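Local atomic coordinates of venom allergen-like (VAL) 4 protein (Schistosoma mansoni, PDB entry 4P27), a protein that binds lipids as a probably secreted member of the SCP/TAPS (CAP) superfamily, although it lacks the prototypical CAP sequence motifs. Residues Y12-K17 and K113-N118; D21-R26 and L36-W41; K89-E94 and Y134-N139; D59-N64 and Q76-Y81. All coordinates share one frame; numbering follows the deposited sequence.

Contact 1: Y12-K17 and K113-N118; sequences YNFHKK and KQMVWN. With NAG (2-acetamido-2-deoxy-beta-D-glucopyranose), chain B.
Met115, on the last turn of helix 110-115, meets both Phe14 and His15 of helix 6-22, and its slim, flexible thioether suits a place between two rings. The aromatic contact is with His15: methyl CE lies over one face of the imidazole, 4.0 Å from the ring centroid and 14° off the normal, a CH-pi arrangement, while SD stands obliquely above the same ring. The bend at chi3 (73°) brings CE over the imidazole, and Met115 CG passes 3.7 Å from His15 NE2.

The apolar contact uses the same methyl from another direction. Met115 CE touches Phe14 CD1 at 3.7 Å, close to the plane of the phenyl ring, so one carbon serves the face of one ring and the edge of another.

Polar bonds fix the imidazole from outside: ND1 pairs with Ile11 O and NE2 with Tyr140 OH, which holds the ring's rotation. Covalent chemistry appears at the far end, where Asn118 ND2 is joined to C1 of NAG at 1.4 Å, the N-linked glycan; the sugar is also hydrogen-bonded to Asn35. The helix-to-helix packing belongs to one layer of the CAP alpha-beta-alpha sandwich.

Contact 2: D21-R26 and L36-W41; sequences DVKNCR and LTKLKW
Val22 and Leu36 form the tight side of this contact, where the end of helix 6-22 meets the chain leading into strand 40-41. Val22 CG1 presses on Leu36 CD1 at 3.6 Å, the two side chains crossing at about a right angle. With chi1 of Val22 at 78°, CG1 sits between the backbone N and the carbonyl carbon, and from there it faces the leucine methyl. Lys23 adds its aliphatic part: its CG lies 4.0 Å from Leu36 CD1 as the two chains run past each other in opposite directions. Branched and apolar residues suit this buried layer, which Tyr150 and Ile27 extend around Val22.

The other side is looser and holds a bridging water. Beyond its methylenes Lys23 bends at chi3 (-72°) and gives a proton of NZ to a water at 3.1 Å. The same water accepts from Leu36 N at 3.0 Å, so it bridges the ammonium group to the backbone of the other segment. Lys38, an exposed residue, brings its CE within 4.0 Å of Lys23 NZ.

Behind the packing, a type I turn runs from Val22 to Cys25, and Asp21 O accepts from both Asn24 N and Arg26 N. Cys25 ties the turn to Cys158 by a disulfide.

Lys23 NZ and Lys38 NZ stand only 4.2 Å apart. Such proximity of like charges probably makes protonation of both somewhat costlier; cohesion probably comes from the apolar packing of Val22, Lys23 CG and Leu36, with the water linking Lys23 NZ to Leu36 N.

Contact 3: K89-E94 and Y134-N139; sequences KDWLEE and YLIVCN
Trp91 projects from helix 84-93 toward strand 133-141 and meets Cys138 with the rim of its six-membered ring. Atoms CH2 and CZ3 of Trp91 each lie 3.7 Å from Cys138 SG. The sulfur is 4.8 Å from the ring centroid and 88° off the normal, so it sits in the ring plane at the edge, a sulfur-aromatic contact made with the ring hydrogens and not with the pi cloud. Ile136, two residues earlier on the same strand, brings CG2 to 4.2 Å from Trp91 CH2. A broad, flat indole is long enough to span the gap here, the CA atoms of Trp91 and Cys138 being 11.1 Å apart.

The next shell fixes these groups. Trp91 NE1 is hydrogen-bonded to Leu78 O of strand 75-81, which gives the buried indole N-H a partner and sets how the ring is turned. Cys138 SG is tied to Cys125 on strand 122-130, which restrains the sulfur beside the ring. Farther out, Ile136 and Cys138 pair through their backbones with Ala79 and Asn77, while Val137 between them points the other way, onto helix 43-54.

This alternation, with one strand packing helices 84-93 and 6-22 on one face and helix 43-54 on the other, is the layering of the alpha-beta-alpha sandwich characteristic of CAP proteins.

Contact 4: D59-N64 and Q76-Y81; sequences DSNDPN and QNLADY
Asn61 faces Gln76 and Leu78 where the loop after helix 43-54 passes over strand 75-81, an outermost strand of the mixed sheet in the CAP alpha-beta-alpha sandwich. Gln76 and Leu78 lie on the sheet face that carries helix 43-54, whereas Asn77 and Ala79 between them face helix 84-93.

Gln76 is stretched out: chi1 of -171° places CG beside the carbonyl carbon, and the chain continues extended to the amide. This length lets both ends of the glutamine amide be bonded, NE2 to Asn139 OD1 on the neighbouring strand and OE1 from Gln52 NE2 of helix 43-54. The glutamine amide is therefore well fixed from the protein side.

Asn61 is less certain. It sits on a left-handed helical backbone (phi 46°), a conformation that asparagine tolerates better than most residues. It is poorly ordered, and its amide has probably been modelled turned over. Its amide plane and that of Gln76 are 63° apart, and the atoms built as Asn61 OD1 and Gln76 OE1 are 3.2 Å apart, a distance that leaves the nature of the contact open.

Leu78 adds an apolar contact. Its side chain comes from the direction opposite to Asn61, and its CD1 comes closest, 3.7 Å, to the atom built as Asn61 ND2, an identity that is doubtful. It also packs on Val137 and Tyr58, as suits a branched apolar chain.

Within the loop, the turn after Asn61 is closed by a side chain: Asn64 N gives a weak hydrogen bond to Asp62 OD1 at 3.1 Å, forming an Asx turn.

From the N terminus, helix 6-22 carries the first segment of contact 1 and the start of that of contact 2. Contact 2 closes first, a short loop joining the helix end to the approach to strand 40-41. Contact 4 follows, bringing the loop after helix 43-54 back to strand 75-81. Both lie within the much longer loop of contact 1, which returns to helix 6-22 from 113-118. Contact 3, tying helix 84-93 to strand 133-141, starts inside that loop and ends beyond it, so contacts 1 and 3 cross. Contacts 3 and 4 meet where strands 133-141 and 75-81 pair. Contacts 1 and 2 touch through Asn118 O and Thr37 OG1.

Contact 1: Y12-K17 and K113-N118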
# COMPACT_ATOMS: atom_id res chain seq x y z
N TYR A 12 1.81 -9.41 -0.70
CA TYR A 12 3.18 -9.06 -1.14
C TYR A 12 3.34 -9.10 -2.64
O TYR A 12 3.80 -8.09 -3.27
CB TYR A 12 4.19 -10.02 -0.45
CG TYR A 12 5.65 -9.65 -0.60
CD1 TYR A 12 6.06 -8.27 -0.71
CD2 TYR A 12 6.64 -10.63 -0.63
CE1 TYR A 12 7.40 -7.93 -0.81
CE2 TYR A 12 8.02 -10.30 -0.78
CZ TYR A 12 8.38 -8.96 -0.88
OH TYR A 12 9.71 -8.60 -1.02
N ASN A 13 2.86 -10.18 -3.26
CA ASN A 13 3.00 -10.26 -4.74
C ASN A 13 2.12 -9.25 -5.47
O ASN A 13 2.42 -8.80 -6.57
CB ASN A 13 2.60 -11.66 -5.26
CG ASN A 13 3.60 -12.77 -4.89
OD1 ASN A 13 3.19 -13.93 -4.80
ND2 ASN A 13 4.84 -12.44 -4.59
N PHE A 14 0.93 -9.00 -4.95
CA PHE A 14 0.05 -8.03 -5.58
C PHE A 14 0.77 -6.64 -5.55
O PHE A 14 0.77 -5.93 -6.54
CB PHE A 14 -1.28 -7.95 -4.79
CG PHE A 14 -2.32 -7.11 -5.49
CD1 PHE A 14 -2.33 -5.71 -5.33
CD2 PHE A 14 -3.30 -7.68 -6.28
CE1 PHE A 14 -3.24 -4.94 -6.01
CE2 PHE A 14 -4.27 -6.91 -6.94
CZ PHE A 14 -4.24 -5.54 -6.81
N HIS A 15 1.41 -6.30 -4.43
CA HIS A 15 2.16 -5.02 -4.38
C HIS A 15 3.36 -4.99 -5.34
O HIS A 15 3.54 -4.02 -6.08
CB HIS A 15 2.69 -4.75 -2.96
CG HIS A 15 1.67 -4.21 -2.04
ND1 HIS A 15 0.76 -5.03 -1.39
CD2 HIS A 15 1.47 -2.95 -1.55
CE1 HIS A 15 0.00 -4.29 -0.59
NE2 HIS A 15 0.43 -3.03 -0.63
N LYS A 16 4.12 -6.08 -5.42
CA LYS A 16 5.17 -6.19 -6.44
C LYS A 16 4.65 -5.99 -7.84
O LYS A 16 5.24 -5.28 -8.62
CB LYS A 16 5.95 -7.52 -6.31
CG LYS A 16 6.71 -7.50 -5.03
CD LYS A 16 7.89 -8.46 -5.01
CE LYS A 16 7.42 -9.84 -4.61
NZ LYS A 16 8.67 -10.66 -4.43
N LYS A 17 3.51 -6.61 -8.15
CA LYS A 17 2.96 -6.53 -9.48
C LYS A 17 2.46 -5.09 -9.81
O LYS A 17 2.66 -4.63 -10.92
CB LYS A 17 1.71 -7.42 -9.60
CG LYS A 17 1.38 -7.67 -11.07
CD LYS A 17 -0.08 -7.54 -11.33
CE LYS A 17 -0.36 -7.61 -12.83
NZ LYS A 17 -1.66 -6.90 -13.05
N LYS A 113 -1.66 5.68 -3.73
CA LYS A 113 -0.42 6.41 -3.67
C LYS A 113 0.66 5.74 -2.80
O LYS A 113 1.82 5.73 -3.17
CB LYS A 113 -0.60 7.90 -3.20
CG LYS A 113 -1.39 8.80 -4.16
CD LYS A 113 -1.54 10.22 -3.56
CE LYS A 113 -0.24 11.00 -3.66
NZ LYS A 113 -0.48 12.44 -3.21
N GLN A 114 0.25 5.21 -1.66
CA GLN A 114 1.16 4.50 -0.81
C GLN A 114 1.69 3.23 -1.52
O GLN A 114 2.87 2.89 -1.35
CB GLN A 114 0.46 4.08 0.50
CG GLN A 114 1.38 3.28 1.40
CD GLN A 114 2.61 4.14 1.89
OE1 GLN A 114 2.49 4.87 2.87
NE2 GLN A 114 3.77 3.99 1.26
N MET A 115 0.82 2.53 -2.28
CA MET A 115 1.30 1.29 -2.98
C MET A 115 2.34 1.61 -4.03
O MET A 115 3.21 0.82 -4.23
CB MET A 115 0.15 0.54 -3.68
CG MET A 115 -0.82 -0.14 -2.65
SD MET A 115 -2.16 -0.99 -3.56
CE MET A 115 -1.28 -2.34 -4.18
N VAL A 116 2.28 2.77 -4.68
CA VAL A 116 3.27 3.09 -5.72
C VAL A 116 4.33 4.12 -5.26
O VAL A 116 5.03 4.68 -6.06
CB VAL A 116 2.63 3.56 -7.05
CG1 VAL A 116 1.83 2.42 -7.73
CG2 VAL A 116 1.79 4.85 -6.89
N TRP A 117 4.50 4.21 -3.95
CA TRP A 117 5.35 5.23 -3.35
C TRP A 117 6.77 4.85 -3.61
O TRP A 117 7.24 3.75 -3.24
CB TRP A 117 5.07 5.44 -1.84
CG TRP A 117 5.71 6.73 -1.42
CD1 TRP A 117 6.93 6.89 -0.79
CD2 TRP A 117 5.16 8.03 -1.62
NE1 TRP A 117 7.19 8.28 -0.60
CE2 TRP A 117 6.11 8.98 -1.11
CE3 TRP A 117 3.96 8.51 -2.20
CZ2 TRP A 117 5.89 10.38 -1.16
CZ3 TRP A 117 3.73 9.91 -2.21
CH2 TRP A 117 4.71 10.80 -1.69
N ASN A 118 7.48 5.73 -4.30
CA ASN A 118 8.82 5.31 -4.80
C ASN A 118 9.90 5.09 -3.72
O ASN A 118 10.75 4.20 -3.90
CB ASN A 118 9.33 6.30 -5.86
CG ASN A 118 9.74 7.63 -5.26
OD1 ASN A 118 9.22 8.07 -4.19
ND2 ASN A 118 10.61 8.33 -5.97
C1 NAG B . 11.29 9.48 -5.66
C2 NAG B . 12.78 9.58 -6.03
C3 NAG B . 13.34 10.95 -5.84
C4 NAG B . 12.45 11.93 -6.56
C5 NAG B . 11.07 11.85 -5.94
C6 NAG B . 10.22 12.95 -6.53
C7 NAG B . 13.73 7.45 -5.59
C8 NAG B . 14.49 6.59 -4.65
N2 NAG B . 13.61 8.70 -5.26
O3 NAG B . 14.66 10.99 -6.37
O4 NAG B . 12.97 13.21 -6.41
O5 NAG B . 10.53 10.57 -6.16
O6 NAG B . 8.89 12.87 -6.09
O7 NAG B . 13.24 6.98 -6.57

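Contact 2: D21-R26 and L36-W41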
# COMPACT_ATOMS: atom_id res chain seq x y z
N ASP A 21 3.85 -2.99 -12.91
CA ASP A 21 2.93 -2.41 -13.83
C ASP A 21 3.06 -0.89 -14.01
O ASP A 21 3.03 -0.42 -15.16
CB ASP A 21 1.55 -2.65 -13.36
CG ASP A 21 1.09 -4.07 -13.63
OD1 ASP A 21 1.83 -4.79 -14.26
OD2 ASP A 21 -0.01 -4.42 -13.21
N VAL A 22 3.11 -0.12 -12.89
CA VAL A 22 3.20 1.35 -13.02
C VAL A 22 4.52 1.76 -13.70
O VAL A 22 4.51 2.72 -14.49
CB VAL A 22 2.92 2.11 -11.66
CG1 VAL A 22 4.11 2.08 -10.72
CG2 VAL A 22 2.49 3.55 -11.93
N LYS A 23 5.64 1.05 -13.45
CA LYS A 23 6.87 1.29 -14.26
C LYS A 23 6.81 0.98 -15.77
O LYS A 23 7.75 1.32 -16.47
CB LYS A 23 8.03 0.53 -13.74
CG LYS A 23 8.39 1.01 -12.40
CD LYS A 23 9.78 0.56 -12.04
CE LYS A 23 9.74 -0.90 -11.79
NZ LYS A 23 10.83 -1.27 -10.85
N ASN A 24 5.74 0.35 -16.23
CA ASN A 24 5.67 -0.19 -17.58
C ASN A 24 4.36 0.17 -18.22
O ASN A 24 3.89 -0.60 -19.03
CB ASN A 24 5.73 -1.72 -17.49
CG ASN A 24 7.12 -2.17 -17.22
OD1 ASN A 24 7.95 -2.01 -18.09
ND2 ASN A 24 7.43 -2.58 -15.96
N CYS A 25 3.73 1.29 -17.81
CA CYS A 25 2.55 1.84 -18.49
C CYS A 25 1.33 0.99 -18.36
O CYS A 25 0.43 1.08 -19.19
CB CYS A 25 2.81 2.10 -19.98
SG CYS A 25 4.02 3.37 -20.31
N ARG A 26 1.26 0.18 -17.32
CA ARG A 26 0.23 -0.80 -17.26
C ARG A 26 -0.77 -0.37 -16.21
O ARG A 26 -1.72 -1.09 -15.97
CB ARG A 26 0.79 -2.22 -16.97
CG ARG A 26 1.47 -2.93 -18.17
CD ARG A 26 1.89 -4.39 -17.80
NE ARG A 26 3.35 -4.65 -17.95
CZ ARG A 26 4.20 -5.04 -16.98
NH1 ARG A 26 3.79 -5.22 -15.73
NH2 ARG A 26 5.49 -5.24 -17.24
N LEU A 36 11.34 2.86 -8.79
CA LEU A 36 10.63 2.60 -7.51
C LEU A 36 11.58 1.69 -6.78
O LEU A 36 12.15 0.81 -7.39
CB LEU A 36 9.32 1.84 -7.76
CG LEU A 36 8.27 2.57 -8.55
CD1 LEU A 36 7.08 1.63 -8.70
CD2 LEU A 36 7.90 3.96 -7.97
N THR A 37 11.80 1.92 -5.50
CA THR A 37 12.59 1.00 -4.76
C THR A 37 11.87 -0.38 -4.74
O THR A 37 10.61 -0.42 -4.64
CB THR A 37 12.73 1.59 -3.34
OG1 THR A 37 13.26 2.90 -3.52
CG2 THR A 37 13.72 0.82 -2.48
N LYS A 38 12.64 -1.48 -4.79
CA LYS A 38 12.11 -2.86 -4.62
C LYS A 38 11.63 -3.04 -3.20
O LYS A 38 12.40 -2.76 -2.27
CB LYS A 38 13.17 -3.98 -4.81
CG LYS A 38 13.74 -4.14 -6.20
CD LYS A 38 12.69 -4.51 -7.23
CE LYS A 38 12.96 -3.73 -8.50
NZ LYS A 38 12.94 -4.70 -9.64
N LEU A 39 10.41 -3.57 -3.02
CA LEU A 39 9.87 -3.74 -1.69
C LEU A 39 10.50 -4.95 -1.06
O LEU A 39 10.54 -5.93 -1.69
CB LEU A 39 8.37 -4.04 -1.80
CG LEU A 39 7.49 -2.88 -2.15
CD1 LEU A 39 6.00 -3.32 -2.12
CD2 LEU A 39 7.76 -1.69 -1.20
N LYS A 40 10.88 -4.92 0.21
CA LYS A 40 11.25 -6.12 0.93
C LYS A 40 10.31 -6.32 2.10
O LYS A 40 9.96 -5.37 2.77
CB LYS A 40 12.66 -5.96 1.50
CG LYS A 40 13.70 -6.03 0.40
CD LYS A 40 15.01 -5.35 0.79
CE LYS A 40 15.12 -5.08 2.28
NZ LYS A 40 15.03 -3.60 2.44
N TRP A 41 9.91 -7.56 2.33
CA TRP A 41 9.02 -7.86 3.43
C TRP A 41 9.72 -7.64 4.72
O TRP A 41 10.87 -7.89 4.79
CB TRP A 41 8.64 -9.34 3.35
CG TRP A 41 7.58 -9.69 4.34
CD1 TRP A 41 7.76 -10.23 5.59
CD2 TRP A 41 6.18 -9.49 4.18
NE1 TRP A 41 6.52 -10.42 6.21
CE2 TRP A 41 5.54 -9.99 5.35
CE3 TRP A 41 5.38 -8.99 3.13
CZ2 TRP A 41 4.13 -9.95 5.52
CZ3 TRP A 41 3.93 -8.99 3.31
CH2 TRP A 41 3.37 -9.48 4.48
O HOH W 1 12.85 1.05 -10.60

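Contact 3: K89-E94 and Y134-N139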
# COMPACT_ATOMS: atom_id res chain seq x y z
N LYS A 89 -7.54 -4.95 -4.70
CA LYS A 89 -8.06 -4.37 -5.90
C LYS A 89 -8.77 -3.04 -5.60
O LYS A 89 -8.69 -2.09 -6.36
CB LYS A 89 -9.08 -5.33 -6.51
CG LYS A 89 -9.24 -5.10 -7.99
CD LYS A 89 -10.65 -5.33 -8.52
CE LYS A 89 -10.57 -5.37 -10.06
NZ LYS A 89 -11.69 -6.08 -10.73
N ASP A 90 -9.49 -3.00 -4.49
CA ASP A 90 -10.03 -1.74 -4.03
C ASP A 90 -8.94 -0.65 -3.81
O ASP A 90 -9.08 0.53 -4.22
CB ASP A 90 -10.79 -1.98 -2.75
CG ASP A 90 -11.37 -0.72 -2.20
OD1 ASP A 90 -12.13 -0.08 -2.93
OD2 ASP A 90 -11.11 -0.33 -1.05
N TRP A 91 -7.85 -1.01 -3.12
CA TRP A 91 -6.78 -0.04 -2.93
C TRP A 91 -6.23 0.40 -4.29
O TRP A 91 -6.04 1.60 -4.56
CB TRP A 91 -5.63 -0.68 -2.12
CG TRP A 91 -5.93 -0.93 -0.70
CD1 TRP A 91 -7.03 -0.57 -0.01
CD2 TRP A 91 -5.07 -1.64 0.21
NE1 TRP A 91 -6.94 -1.03 1.33
CE2 TRP A 91 -5.71 -1.67 1.46
CE3 TRP A 91 -3.78 -2.23 0.08
CZ2 TRP A 91 -5.13 -2.30 2.56
CZ3 TRP A 91 -3.25 -2.84 1.17
CH2 TRP A 91 -3.92 -2.90 2.38
N LEU A 92 -5.90 -0.56 -5.15
CA LEU A 92 -5.33 -0.23 -6.47
C LEU A 92 -6.19 0.76 -7.31
O LEU A 92 -5.69 1.74 -7.88
CB LEU A 92 -5.06 -1.56 -7.25
CG LEU A 92 -4.77 -1.37 -8.77
CD1 LEU A 92 -3.47 -0.61 -8.98
CD2 LEU A 92 -4.70 -2.73 -9.49
N GLU A 93 -7.49 0.51 -7.38
CA GLU A 93 -8.32 1.18 -8.37
C GLU A 93 -8.62 2.58 -7.94
O GLU A 93 -9.24 3.32 -8.68
CB GLU A 93 -9.64 0.47 -8.55
CG GLU A 93 -9.43 -1.00 -8.63
CD GLU A 93 -9.93 -1.56 -9.89
OE1 GLU A 93 -9.25 -1.38 -10.90
OE2 GLU A 93 -11.00 -2.15 -9.85
N GLU A 94 -8.17 2.96 -6.75
CA GLU A 94 -8.12 4.35 -6.45
C GLU A 94 -7.29 5.13 -7.41
O GLU A 94 -7.35 6.35 -7.37
CB GLU A 94 -7.54 4.57 -5.06
CG GLU A 94 -8.38 4.00 -3.96
CD GLU A 94 -7.79 4.36 -2.62
OE1 GLU A 94 -6.69 4.99 -2.53
OE2 GLU A 94 -8.41 3.99 -1.64
N TYR A 134 -12.42 -9.52 6.77
CA TYR A 134 -11.06 -9.36 7.28
C TYR A 134 -10.95 -7.87 7.61
O TYR A 134 -11.49 -7.05 6.89
CB TYR A 134 -10.09 -9.70 6.15
CG TYR A 134 -9.97 -11.19 5.90
CD1 TYR A 134 -9.32 -12.01 6.83
CD2 TYR A 134 -10.53 -11.78 4.76
CE1 TYR A 134 -9.20 -13.36 6.61
CE2 TYR A 134 -10.38 -13.14 4.52
CZ TYR A 134 -9.77 -13.91 5.44
OH TYR A 134 -9.64 -15.25 5.24
N LEU A 135 -10.28 -7.56 8.71
CA LEU A 135 -9.50 -6.34 8.87
C LEU A 135 -8.07 -6.64 8.33
O LEU A 135 -7.37 -7.49 8.86
CB LEU A 135 -9.46 -5.97 10.33
CG LEU A 135 -8.71 -4.62 10.57
CD1 LEU A 135 -9.20 -3.48 9.68
CD2 LEU A 135 -8.99 -4.22 11.98
N ILE A 136 -7.70 -6.02 7.21
CA ILE A 136 -6.33 -6.08 6.66
C ILE A 136 -5.55 -4.75 6.92
O ILE A 136 -6.10 -3.65 6.68
CB ILE A 136 -6.42 -6.29 5.18
CG1 ILE A 136 -7.28 -7.55 4.92
CG2 ILE A 136 -5.02 -6.37 4.55
CD1 ILE A 136 -7.91 -7.52 3.55
N VAL A 137 -4.34 -4.87 7.51
CA VAL A 137 -3.46 -3.76 7.86
C VAL A 137 -2.18 -4.02 7.07
O VAL A 137 -1.63 -5.10 7.24
CB VAL A 137 -3.13 -3.74 9.35
CG1 VAL A 137 -2.19 -2.57 9.74
CG2 VAL A 137 -4.45 -3.68 10.16
N CYS A 138 -1.77 -3.09 6.18
CA CYS A 138 -0.38 -3.08 5.61
C CYS A 138 0.34 -1.90 6.15
O CYS A 138 -0.25 -0.79 6.15
CB CYS A 138 -0.36 -2.99 4.09
SG CYS A 138 -0.76 -4.57 3.29
N ASN A 139 1.54 -2.16 6.66
CA ASN A 139 2.49 -1.14 7.10
C ASN A 139 3.59 -1.04 6.10
O ASN A 139 4.00 -2.05 5.50
CB ASN A 139 3.08 -1.39 8.48
CG ASN A 139 2.05 -1.26 9.56
OD1 ASN A 139 1.20 -0.40 9.47
ND2 ASN A 139 2.10 -2.15 10.60

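Contact 4: D59-N64 and Q76-Y81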
# COMPACT_ATOMS: atom_id res chain seq x y z
N ASP A 59 -11.13 1.96 12.17
CA ASP A 59 -10.66 3.17 12.90
C ASP A 59 -10.05 2.79 14.26
O ASP A 59 -10.68 2.14 15.08
CB ASP A 59 -11.85 4.15 13.08
CG ASP A 59 -13.06 3.50 13.84
OD1 ASP A 59 -13.07 3.57 15.09
OD2 ASP A 59 -13.97 2.89 13.20
N SER A 60 -8.83 3.15 14.53
CA SER A 60 -8.34 2.78 15.85
C SER A 60 -7.28 3.74 16.32
O SER A 60 -7.50 4.49 17.27
CB SER A 60 -7.85 1.33 15.89
OG SER A 60 -6.63 1.15 15.18
N ASN A 61 -6.11 3.67 15.67
CA ASN A 61 -5.45 4.82 15.04
C ASN A 61 -5.40 6.06 15.89
O ASN A 61 -5.52 7.17 15.37
CB ASN A 61 -6.04 5.09 13.65
CG ASN A 61 -5.95 3.87 12.78
OD1 ASN A 61 -4.82 3.40 12.49
ND2 ASN A 61 -7.12 3.29 12.45
N ASP A 62 -5.23 5.87 17.20
CA ASP A 62 -4.04 5.22 17.81
C ASP A 62 -2.69 5.41 17.07
O ASP A 62 -2.23 4.51 16.33
CB ASP A 62 -4.31 3.72 18.16
CG ASP A 62 -3.50 3.26 19.34
OD1 ASP A 62 -2.61 4.03 19.76
OD2 ASP A 62 -3.69 2.14 19.82
N PRO A 63 -2.03 6.58 17.30
CA PRO A 63 -0.58 6.65 17.06
C PRO A 63 0.46 5.62 17.66
O PRO A 63 1.50 5.50 17.05
CB PRO A 63 -0.27 8.13 17.35
CG PRO A 63 -1.49 8.79 16.76
CD PRO A 63 -2.61 7.94 17.33
N ASN A 64 0.19 4.87 18.74
CA ASN A 64 0.96 3.62 19.06
C ASN A 64 1.09 2.63 17.82
O ASN A 64 2.04 1.87 17.70
CB ASN A 64 0.32 2.87 20.29
CG ASN A 64 1.30 1.87 21.01
OD1 ASN A 64 1.23 1.64 22.26
ND2 ASN A 64 2.20 1.28 20.24
N GLN A 76 0.45 3.41 6.30
CA GLN A 76 -0.47 2.30 6.59
C GLN A 76 -1.63 2.34 5.60
O GLN A 76 -2.14 3.41 5.28
CB GLN A 76 -0.94 2.38 8.02
CG GLN A 76 -1.72 1.15 8.48
CD GLN A 76 -1.97 1.22 9.99
OE1 GLN A 76 -2.91 1.87 10.38
NE2 GLN A 76 -1.06 0.70 10.81
N ASN A 77 -2.00 1.19 5.09
CA ASN A 77 -3.25 1.08 4.31
C ASN A 77 -4.12 0.09 5.11
O ASN A 77 -3.62 -0.93 5.64
CB ASN A 77 -2.94 0.40 2.95
CG ASN A 77 -2.42 1.38 1.91
OD1 ASN A 77 -2.40 2.57 2.16
ND2 ASN A 77 -1.94 0.89 0.77
N LEU A 78 -5.42 0.38 5.16
CA LEU A 78 -6.38 -0.48 5.88
C LEU A 78 -7.50 -0.93 4.93
O LEU A 78 -7.87 -0.22 3.92
CB LEU A 78 -7.03 0.31 7.02
CG LEU A 78 -6.19 0.91 8.13
CD1 LEU A 78 -7.06 1.79 9.06
CD2 LEU A 78 -5.49 -0.16 8.94
N ALA A 79 -8.04 -2.14 5.16
CA ALA A 79 -9.17 -2.58 4.31
C ALA A 79 -10.14 -3.39 5.19
O ALA A 79 -9.72 -4.05 6.15
CB ALA A 79 -8.71 -3.37 3.10
N ASP A 80 -11.44 -3.23 4.94
CA ASP A 80 -12.42 -3.95 5.75
C ASP A 80 -13.17 -4.67 4.66
O ASP A 80 -13.87 -4.02 3.93
CB ASP A 80 -13.33 -2.98 6.53
CG ASP A 80 -14.54 -3.74 7.24
OD1 ASP A 80 -14.54 -5.02 7.28
OD2 ASP A 80 -15.42 -3.05 7.82
N TYR A 81 -12.89 -5.97 4.43
CA TYR A 81 -13.30 -6.57 3.16
C TYR A 81 -13.46 -8.08 3.26
O TYR A 81 -12.71 -8.76 4.03
CB TYR A 81 -12.25 -6.35 2.08
CG TYR A 81 -12.71 -5.53 0.98
CD1 TYR A 81 -12.71 -4.14 1.13
CD2 TYR A 81 -13.13 -6.09 -0.22
CE1 TYR A 81 -13.08 -3.31 0.14
CE2 TYR A 81 -13.56 -5.25 -1.24
CZ TYR A 81 -13.52 -3.86 -1.02
OH TYR A 81 -13.90 -2.93 -1.93